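Local coordinates for calcium uptake protein 3, mitochondrial (Homo sapiens, PDB 6AGI) that senses mitochondrial calcium through EF-hands and, as a disulfide-linked heterodimer with MICU1, regulates the mitochondrial calcium uniporter channel in the central nervous system and skeletal muscle, at residues T101-G106 with L303-D308; G106-F111 with L225-F230. One frame throughout, in Å; residues are numbered along the deposited sequence.

Contact 1 of 2, residues T101-G106 with L303-D308; sequences TKPHAG and LNNLED
Asn-304 turns its amide group onto the backbone of Thr-101 and Lys-102, while the ring of Pro-103 rests on the carbonyl of Asn-304 itself, with CG 3.2 Å from O. This is the close-packed part of the contact. The CG of Asn-304 sits beside its own backbone N and anti to its carbonyl carbon (chi1 -78°), an arrangement that carries the amide across to the end of helix 90-101. There ND2 donates to Leu-100 O and, weakly, to Lys-102 O (3.3 Å). An asparagine suits such a place because its short side chain brings an N-H donor to the backbone carbonyls of Leu-100 and Lys-102, and a proline suits its own because its backbone phi of -78° is one the ring allows and its apolar edge packs on the Asn-304 carbonyl.

The packing is looser around Asn-305, whose ND2 lies 3.8 Å from Pro-103 CB. A water fills in between the segments, accepting from Ala-105 N at 3.2 Å and, weakly, from Asn-305 ND2.

The contact thus joins two helix junctions, 90-101 to 104-114 and 293-304 to 306-312; Gln-238 of helix 227-250 touches Asn-304, and Ile-311 of the second subunit packs on Pro-103.

Contact 2 of 2, residues G106-F111 with L225-F230; sequences GFRIAF and LNFEDF
The ring of Phe-111 has CA and CB of Phe-227 over one face and Phe-230 at its edge, and the three rings form an aromatic cluster where helix 104-114, the entering helix of EF-hand 1, meets the start of helix 227-250. Phe-227 CB stands 4.0 Å from the centroid of the Phe-111 ring, almost on the ring normal, in a CH-pi contact. The rim of Phe-111 points at the face of Phe-230 in a T-shaped pair with planes at 69°, while Ala-110 CB and Phe-107 O lie at the edge of the Phe-230 ring. Leu-225 O approaches the edge of Phe-111, 3.5 Å from CE1.

Phe-111 reaches this place because its CG is anti to the backbone N (chi1 -177°), which sends the ring off the helix toward residues 225-227. Phenylalanine suits the site because both its broad face and its weakly positive rim are used. An alanine here would probably leave the face of Phe-230 and the CB of Phe-227 without their aromatic partner and open a gap close to Asp-115, a calcium ligand of EF-hand 1.

Toward solvent, Arg-108 crosses Phe-227 at about a right angle: Phe-227 CE2 lies over one face of the guanidinium, 3.7 Å from Arg-108 NH2, and Phe-227 CZ is 3.7 Å from Arg-108 CB. A long, flat-ended side chain can border a ring in this way and still keep its charge at the surface.

Leu-225 also forms backbone hydrogen bonds with Val-122 of the calcium-binding loop, a link consistent with the pairing of loops in EF-hand domains. Just beyond it, Asn-226 is the N-cap of helix 227-250: its OD1 accepts from Asp-229 N at 2.9 Å, nearly straight at 168°, with the donor above the carbonyl plane.

In the fold
Helix 104-114 serves both contacts, which share Gly-106: its N-terminal end belongs to contact 1 and the following turns to contact 2. Contact 2 is the more buried and larger of the two and is built from aromatic rings close to the calcium site of EF-hand 1; contact 1 is partly buried, and an asparagine amide, backbone carbonyls, a proline ring and a water carry it between helix ends, away from the annotated sites, although a bound calcium ion lies about 6 Å from the side chain of Asn-305. Lys-102 links them, its CE packing 3.6 Å from Ala-110 CB and its CB on the ring of Phe-107. Both also touch the second subunit, contact 2 through Ile-109 on Ala-312 of that subunit.

Contact 1 of 2, residues T101-G106 with L303-D308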
ATOM      1  N   THR B 101      -6.039  -0.780 -11.218  1.00 22.05           N
ATOM      2  CA  THR B 101      -5.092  -0.300 -10.208  1.00 25.60           C
ATOM      3  C   THR B 101      -4.347  -1.419  -9.476  1.00 26.95           C
ATOM      4  O   THR B 101      -3.387  -1.124  -8.750  1.00 26.51           O
ATOM      5  CB  THR B 101      -5.795   0.584  -9.161  1.00 17.10           C
ATOM      6  OG1 THR B 101      -6.731  -0.198  -8.419  1.00 20.29           O
ATOM      7  CG2 THR B 101      -6.549   1.720  -9.826  1.00 22.63           C
ATOM      8  N   LYS B 102      -4.773  -2.679  -9.618  1.00 25.00           N
ATOM      9  CA  LYS B 102      -4.190  -3.749  -8.824  1.00 19.90           C
ATOM     10  C   LYS B 102      -2.790  -4.106  -9.301  1.00  9.63           C
ATOM     11  O   LYS B 102      -2.505  -4.076 -10.493  1.00  8.98           O
ATOM     12  CB  LYS B 102      -5.052  -5.016  -8.851  1.00 16.34           C
ATOM     13  CG  LYS B 102      -6.276  -4.932  -7.970  1.00 24.84           C
ATOM     14  CD  LYS B 102      -6.960  -6.282  -7.874  1.00 39.84           C
ATOM     15  CE  LYS B 102      -8.272  -6.223  -7.074  1.00 49.98           C
ATOM     16  NZ  LYS B 102      -9.408  -5.573  -7.776  1.00 40.81           N
ATOM     17  N   PRO B 103      -1.904  -4.475  -8.386  1.00 18.24           N
ATOM     18  CA  PRO B 103      -0.651  -5.103  -8.792  1.00 14.77           C
ATOM     19  C   PRO B 103      -0.955  -6.553  -9.137  1.00 14.67           C
ATOM     20  O   PRO B 103      -2.055  -7.062  -8.896  1.00 19.91           O
ATOM     21  CB  PRO B 103       0.239  -4.993  -7.544  1.00  9.06           C
ATOM     22  CG  PRO B 103      -0.577  -4.194  -6.538  1.00  9.65           C
ATOM     23  CD  PRO B 103      -2.005  -4.421  -6.918  1.00 18.87           C
ATOM     24  N   HIS B 104       0.027  -7.216  -9.742  1.00 17.54           N
ATOM     25  CA  HIS B 104      -0.233  -8.577 -10.188  1.00 16.73           C
ATOM     26  C   HIS B 104      -0.558  -9.501  -9.010  1.00 24.48           C
ATOM     27  O   HIS B 104      -1.559 -10.235  -9.042  1.00 23.78           O
ATOM     28  CB  HIS B 104       0.957  -9.092 -11.002  1.00 10.96           C
ATOM     29  CG  HIS B 104       1.094  -8.429 -12.335  1.00 27.33           C
ATOM     30  ND1 HIS B 104       0.403  -8.872 -13.444  1.00 36.08           N
ATOM     31  CD2 HIS B 104       1.856  -7.392 -12.757  1.00 32.57           C
ATOM     32  CE1 HIS B 104       0.723  -8.129 -14.487  1.00 33.49           C
ATOM     33  NE2 HIS B 104       1.600  -7.221 -14.098  1.00 32.05           N
ATOM     34  N   ALA B 105       0.201  -9.394  -7.910  1.00 14.01           N
ATOM     35  CA  ALA B 105      -0.099 -10.203  -6.735  1.00 20.58           C
ATOM     36  C   ALA B 105      -1.508  -9.913  -6.194  1.00 30.79           C
ATOM     37  O   ALA B 105      -2.157 -10.776  -5.550  1.00 34.13           O
ATOM     38  CB  ALA B 105       0.997  -9.956  -5.713  1.00 11.58           C
ATOM     39  N   GLY B 106      -2.025  -8.727  -6.496  1.00  8.97           N
ATOM     40  CA  GLY B 106      -3.362  -8.422  -6.072  1.00 17.85           C
ATOM     41  C   GLY B 106      -4.402  -9.251  -6.783  1.00 21.75           C
ATOM     42  O   GLY B 106      -5.490  -9.441  -6.234  1.00  8.31           O
ATOM     43  N   LEU B 303       4.062   1.712 -11.011  1.00 19.50           N
ATOM     44  CA  LEU B 303       3.134   2.556 -10.251  1.00 28.09           C
ATOM     45  C   LEU B 303       2.109   1.723  -9.522  1.00 32.57           C
ATOM     46  O   LEU B 303       1.639   2.131  -8.452  1.00 38.57           O
ATOM     47  CB  LEU B 303       2.392   3.570 -11.118  1.00 20.23           C
ATOM     48  CG  LEU B 303       3.221   4.741 -11.592  1.00 21.93           C
ATOM     49  CD1 LEU B 303       2.368   5.791 -12.304  1.00 22.54           C
ATOM     50  CD2 LEU B 303       4.009   5.291 -10.415  1.00 26.69           C
ATOM     51  N   ASN B 304       1.776   0.545 -10.046  1.00 17.43           N
ATOM     52  CA  ASN B 304       0.853  -0.226  -9.237  1.00 22.89           C
ATOM     53  C   ASN B 304       1.550  -0.968  -8.111  1.00 24.38           C
ATOM     54  O   ASN B 304       0.872  -1.418  -7.184  1.00 27.18           O
ATOM     55  CB  ASN B 304       0.011  -1.167 -10.102  1.00 15.50           C
ATOM     56  CG  ASN B 304      -1.109  -0.428 -10.793  1.00 15.42           C
ATOM     57  OD1 ASN B 304      -1.372   0.725 -10.482  1.00 42.05           O
ATOM     58  ND2 ASN B 304      -1.784  -1.081 -11.703  1.00 14.61           N
ATOM     59  N   ASN B 305       2.880  -1.035  -8.123  1.00 30.72           N
ATOM     60  CA  ASN B 305       3.632  -1.644  -7.031  1.00 29.17           C
ATOM     61  C   ASN B 305       4.317  -0.569  -6.175  1.00 26.02           C
ATOM     62  O   ASN B 305       5.383  -0.783  -5.557  1.00 32.41           O
ATOM     63  CB  ASN B 305       4.641  -2.623  -7.610  1.00 41.49           C
ATOM     64  CG  ASN B 305       4.122  -4.031  -7.666  1.00 53.24           C
ATOM     65  OD1 ASN B 305       3.933  -4.598  -8.753  1.00 63.63           O
ATOM     66  ND2 ASN B 305       3.852  -4.601  -6.499  1.00 52.21           N
ATOM     67  N   LEU B 306       3.713   0.617  -6.147  1.00 20.50           N
ATOM     68  CA  LEU B 306       4.382   1.729  -5.496  1.00 27.27           C
ATOM     69  C   LEU B 306       4.623   1.492  -4.010  1.00 35.89           C
ATOM     70  O   LEU B 306       5.597   2.029  -3.469  1.00 45.84           O
ATOM     71  CB  LEU B 306       3.587   3.019  -5.690  1.00 28.38           C
ATOM     72  CG  LEU B 306       4.528   4.216  -5.484  1.00 30.30           C
ATOM     73  CD1 LEU B 306       5.487   4.356  -6.642  1.00 24.59           C
ATOM     74  CD2 LEU B 306       3.754   5.501  -5.284  1.00 51.78           C
ATOM     75  N   GLU B 307       3.712   0.771  -3.364  1.00 32.07           N
ATOM     76  CA  GLU B 307       3.811   0.503  -1.936  1.00 43.25           C
ATOM     77  C   GLU B 307       5.119  -0.201  -1.664  1.00 37.84           C
ATOM     78  O   GLU B 307       5.967   0.291  -0.920  1.00 41.13           O
ATOM     79  CB  GLU B 307       2.637  -0.359  -1.468  1.00 57.36           C
ATOM     80  CG  GLU B 307       1.351   0.416  -1.237  1.00 79.79           C
ATOM     81  CD  GLU B 307       0.645   0.772  -2.530  1.00 96.95           C
ATOM     82  OE1 GLU B 307       1.175   0.437  -3.610  1.00 95.88           O
ATOM     83  OE2 GLU B 307      -0.442   1.386  -2.467  1.00113.51           O
ATOM     84  N   ASP B 308       5.277  -1.363  -2.283  1.00 45.20           N
ATOM     85  CA  ASP B 308       6.503  -2.138  -2.125  1.00 22.08           C
ATOM     86  C   ASP B 308       7.710  -1.240  -2.343  1.00 36.41           C
ATOM     87  O   ASP B 308       8.696  -1.310  -1.588  1.00 36.06           O
ATOM     88  CB  ASP B 308       6.550  -3.316  -3.105  1.00 24.48           C
ATOM     89  CG  ASP B 308       5.620  -4.471  -2.706  1.00 56.77           C
ATOM     90  OD1 ASP B 308       4.623  -4.203  -1.984  1.00 63.58           O
ATOM     91  OD2 ASP B 308       5.891  -5.647  -3.048  1.00 62.34           O
TER
HETATM   92  O   HOH W   1       2.889  -7.649  -7.756  1.00 32.50           O

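Contact 2 of 2, residues G106-F111 with L225-F230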
ATOM      1  N   GLY B 106      -2.025  -8.727  -6.496  1.00  8.97           N
ATOM      2  CA  GLY B 106      -3.362  -8.422  -6.072  1.00 17.85           C
ATOM      3  C   GLY B 106      -4.402  -9.251  -6.783  1.00 21.75           C
ATOM      4  O   GLY B 106      -5.490  -9.441  -6.234  1.00  8.31           O
ATOM      5  N   PHE B 107      -4.091  -9.751  -7.990  1.00 13.44           N
ATOM      6  CA  PHE B 107      -5.074 -10.556  -8.708  1.00 20.13           C
ATOM      7  C   PHE B 107      -5.430 -11.765  -7.863  1.00 15.92           C
ATOM      8  O   PHE B 107      -6.593 -12.197  -7.822  1.00 11.21           O
ATOM      9  CB  PHE B 107      -4.548 -11.027 -10.076  1.00 28.67           C
ATOM     10  CG  PHE B 107      -4.154  -9.924 -11.039  1.00 23.11           C
ATOM     11  CD1 PHE B 107      -4.405  -8.579 -10.768  1.00 15.92           C
ATOM     12  CD2 PHE B 107      -3.445 -10.250 -12.194  1.00 24.69           C
ATOM     13  CE1 PHE B 107      -4.007  -7.576 -11.660  1.00 19.30           C
ATOM     14  CE2 PHE B 107      -3.025  -9.256 -13.094  1.00 37.02           C
ATOM     15  CZ  PHE B 107      -3.307  -7.915 -12.833  1.00 32.49           C
ATOM     16  N   ARG B 108      -4.430 -12.307  -7.156  1.00 12.69           N
ATOM     17  CA  ARG B 108      -4.676 -13.423  -6.257  1.00 12.16           C
ATOM     18  C   ARG B 108      -5.470 -12.977  -5.049  1.00 15.64           C
ATOM     19  O   ARG B 108      -6.399 -13.687  -4.625  1.00 23.25           O
ATOM     20  CB  ARG B 108      -3.368 -14.046  -5.820  1.00 13.31           C
ATOM     21  CG  ARG B 108      -3.541 -15.261  -4.988  1.00 15.12           C
ATOM     22  CD  ARG B 108      -2.181 -15.743  -4.508  1.00 27.18           C
ATOM     23  NE  ARG B 108      -1.193 -15.855  -5.590  1.00 34.79           N
ATOM     24  CZ  ARG B 108      -0.870 -16.981  -6.232  1.00 30.19           C
ATOM     25  NH1 ARG B 108      -1.455 -18.135  -5.921  1.00 26.15           N
ATOM     26  NH2 ARG B 108       0.048 -16.951  -7.192  1.00 28.06           N
ATOM     27  N   ILE B 109      -5.137 -11.804  -4.474  1.00 10.62           N
ATOM     28  CA  ILE B 109      -5.983 -11.341  -3.370  1.00 10.17           C
ATOM     29  C   ILE B 109      -7.441 -11.205  -3.832  1.00 12.41           C
ATOM     30  O   ILE B 109      -8.376 -11.556  -3.104  1.00 10.05           O
ATOM     31  CB  ILE B 109      -5.452 -10.025  -2.775  1.00  9.23           C
ATOM     32  CG1 ILE B 109      -4.164 -10.254  -2.003  1.00 19.74           C
ATOM     33  CG2 ILE B 109      -6.463  -9.382  -1.808  1.00  8.66           C
ATOM     34  CD1 ILE B 109      -3.306  -8.959  -1.868  1.00 11.34           C
ATOM     35  N   ALA B 110      -7.654 -10.744  -5.063  1.00  9.08           N
ATOM     36  CA  ALA B 110      -9.005 -10.542  -5.581  1.00 22.43           C
ATOM     37  C   ALA B 110      -9.736 -11.868  -5.790  1.00 23.99           C
ATOM     38  O   ALA B 110     -10.861 -12.055  -5.302  1.00 10.25           O
ATOM     39  CB  ALA B 110      -8.937  -9.747  -6.885  1.00  8.07           C
ATOM     40  N   PHE B 111      -9.093 -12.806  -6.499  1.00 25.33           N
ATOM     41  CA  PHE B 111      -9.635 -14.153  -6.672  1.00 17.90           C
ATOM     42  C   PHE B 111     -10.046 -14.781  -5.341  1.00 22.85           C
ATOM     43  O   PHE B 111     -11.161 -15.323  -5.207  1.00 13.99           O
ATOM     44  CB  PHE B 111      -8.601 -15.045  -7.367  1.00 14.75           C
ATOM     45  CG  PHE B 111      -9.105 -16.423  -7.651  1.00 15.05           C
ATOM     46  CD1 PHE B 111      -9.868 -16.680  -8.778  1.00 15.85           C
ATOM     47  CD2 PHE B 111      -8.843 -17.458  -6.771  1.00 30.13           C
ATOM     48  CE1 PHE B 111     -10.362 -17.952  -9.035  1.00 25.37           C
ATOM     49  CE2 PHE B 111      -9.334 -18.740  -7.020  1.00 45.01           C
ATOM     50  CZ  PHE B 111     -10.100 -18.985  -8.156  1.00 38.53           C
ATOM     51  N   LEU B 225     -14.570 -20.377 -13.079  1.00 39.43           N
ATOM     52  CA  LEU B 225     -13.347 -19.614 -13.309  1.00 22.06           C
ATOM     53  C   LEU B 225     -12.279 -20.036 -12.310  1.00 31.44           C
ATOM     54  O   LEU B 225     -12.483 -19.910 -11.097  1.00 38.35           O
ATOM     55  CB  LEU B 225     -13.612 -18.124 -13.164  1.00 21.25           C
ATOM     56  CG  LEU B 225     -14.007 -17.280 -14.363  1.00 26.61           C
ATOM     57  CD1 LEU B 225     -14.014 -15.821 -13.895  1.00 19.41           C
ATOM     58  CD2 LEU B 225     -13.006 -17.473 -15.483  1.00 22.34           C
ATOM     59  N   ASN B 226     -11.147 -20.529 -12.808  1.00 25.10           N
ATOM     60  CA  ASN B 226     -10.012 -20.830 -11.943  1.00 38.94           C
ATOM     61  C   ASN B 226      -9.122 -19.586 -11.825  1.00 28.96           C
ATOM     62  O   ASN B 226      -9.335 -18.573 -12.500  1.00 26.37           O
ATOM     63  CB  ASN B 226      -9.230 -22.030 -12.481  1.00 52.16           C
ATOM     64  CG  ASN B 226      -8.529 -21.733 -13.813  1.00 53.05           C
ATOM     65  OD1 ASN B 226      -8.749 -20.695 -14.439  1.00 59.93           O
ATOM     66  ND2 ASN B 226      -7.715 -22.668 -14.262  1.00 52.99           N
ATOM     67  N   PHE B 227      -8.094 -19.666 -10.974  1.00 27.70           N
ATOM     68  CA  PHE B 227      -7.214 -18.515 -10.778  1.00 33.63           C
ATOM     69  C   PHE B 227      -6.493 -18.117 -12.066  1.00 35.30           C
ATOM     70  O   PHE B 227      -6.244 -16.930 -12.315  1.00 30.09           O
ATOM     71  CB  PHE B 227      -6.180 -18.819  -9.705  1.00 29.24           C
ATOM     72  CG  PHE B 227      -5.215 -17.712  -9.503  1.00 26.93           C
ATOM     73  CD1 PHE B 227      -5.653 -16.393  -9.389  1.00 19.11           C
ATOM     74  CD2 PHE B 227      -3.850 -17.980  -9.494  1.00 18.49           C
ATOM     75  CE1 PHE B 227      -4.730 -15.357  -9.228  1.00 19.40           C
ATOM     76  CE2 PHE B 227      -2.921 -16.962  -9.337  1.00 17.56           C
ATOM     77  CZ  PHE B 227      -3.353 -15.650  -9.202  1.00 27.14           C
ATOM     78  N   GLU B 228      -6.123 -19.096 -12.885  1.00 35.70           N
ATOM     79  CA  GLU B 228      -5.307 -18.785 -14.050  1.00 41.60           C
ATOM     80  C   GLU B 228      -6.086 -17.939 -15.069  1.00 39.34           C
ATOM     81  O   GLU B 228      -5.562 -16.939 -15.583  1.00 36.82           O
ATOM     82  CB  GLU B 228      -4.767 -20.092 -14.628  1.00 57.08           C
ATOM     83  CG  GLU B 228      -3.725 -20.781 -13.687  1.00 75.51           C
ATOM     84  CD  GLU B 228      -4.324 -21.719 -12.589  1.00 76.87           C
ATOM     85  OE1 GLU B 228      -5.459 -22.227 -12.750  1.00 72.92           O
ATOM     86  OE2 GLU B 228      -3.643 -21.956 -11.556  1.00 71.61           O
ATOM     87  N   ASP B 229      -7.361 -18.269 -15.323  1.00 42.17           N
ATOM     88  CA  ASP B 229      -8.129 -17.425 -16.242  1.00 50.96           C
ATOM     89  C   ASP B 229      -8.373 -16.031 -15.680  1.00 38.13           C
ATOM     90  O   ASP B 229      -8.276 -15.040 -16.410  1.00 30.83           O
ATOM     91  CB  ASP B 229      -9.480 -18.051 -16.604  1.00 61.37           C
ATOM     92  CG  ASP B 229      -9.369 -19.485 -17.073  1.00 67.20           C
ATOM     93  OD1 ASP B 229      -8.518 -19.748 -17.949  1.00 68.31           O
ATOM     94  OD2 ASP B 229     -10.201 -20.326 -16.648  1.00 65.51           O
ATOM     95  N   PHE B 230      -8.660 -15.938 -14.383  1.00 34.53           N
ATOM     96  CA  PHE B 230      -8.862 -14.655 -13.710  1.00 15.59           C
ATOM     97  C   PHE B 230      -7.636 -13.760 -13.867  1.00 19.77           C
ATOM     98  O   PHE B 230      -7.740 -12.593 -14.278  1.00 33.57           O
ATOM     99  CB  PHE B 230      -9.135 -14.981 -12.244  1.00 17.37           C
ATOM    100  CG  PHE B 230      -9.875 -13.939 -11.468  1.00 30.76           C
ATOM    101  CD1 PHE B 230     -11.245 -13.755 -11.651  1.00 38.63           C
ATOM    102  CD2 PHE B 230      -9.226 -13.228 -10.461  1.00 34.77           C
ATOM    103  CE1 PHE B 230     -11.943 -12.820 -10.898  1.00 36.87           C
ATOM    104  CE2 PHE B 230      -9.910 -12.305  -9.702  1.00 40.87           C
ATOM    105  CZ  PHE B 230     -11.273 -12.099  -9.923  1.00 45.20           C
TER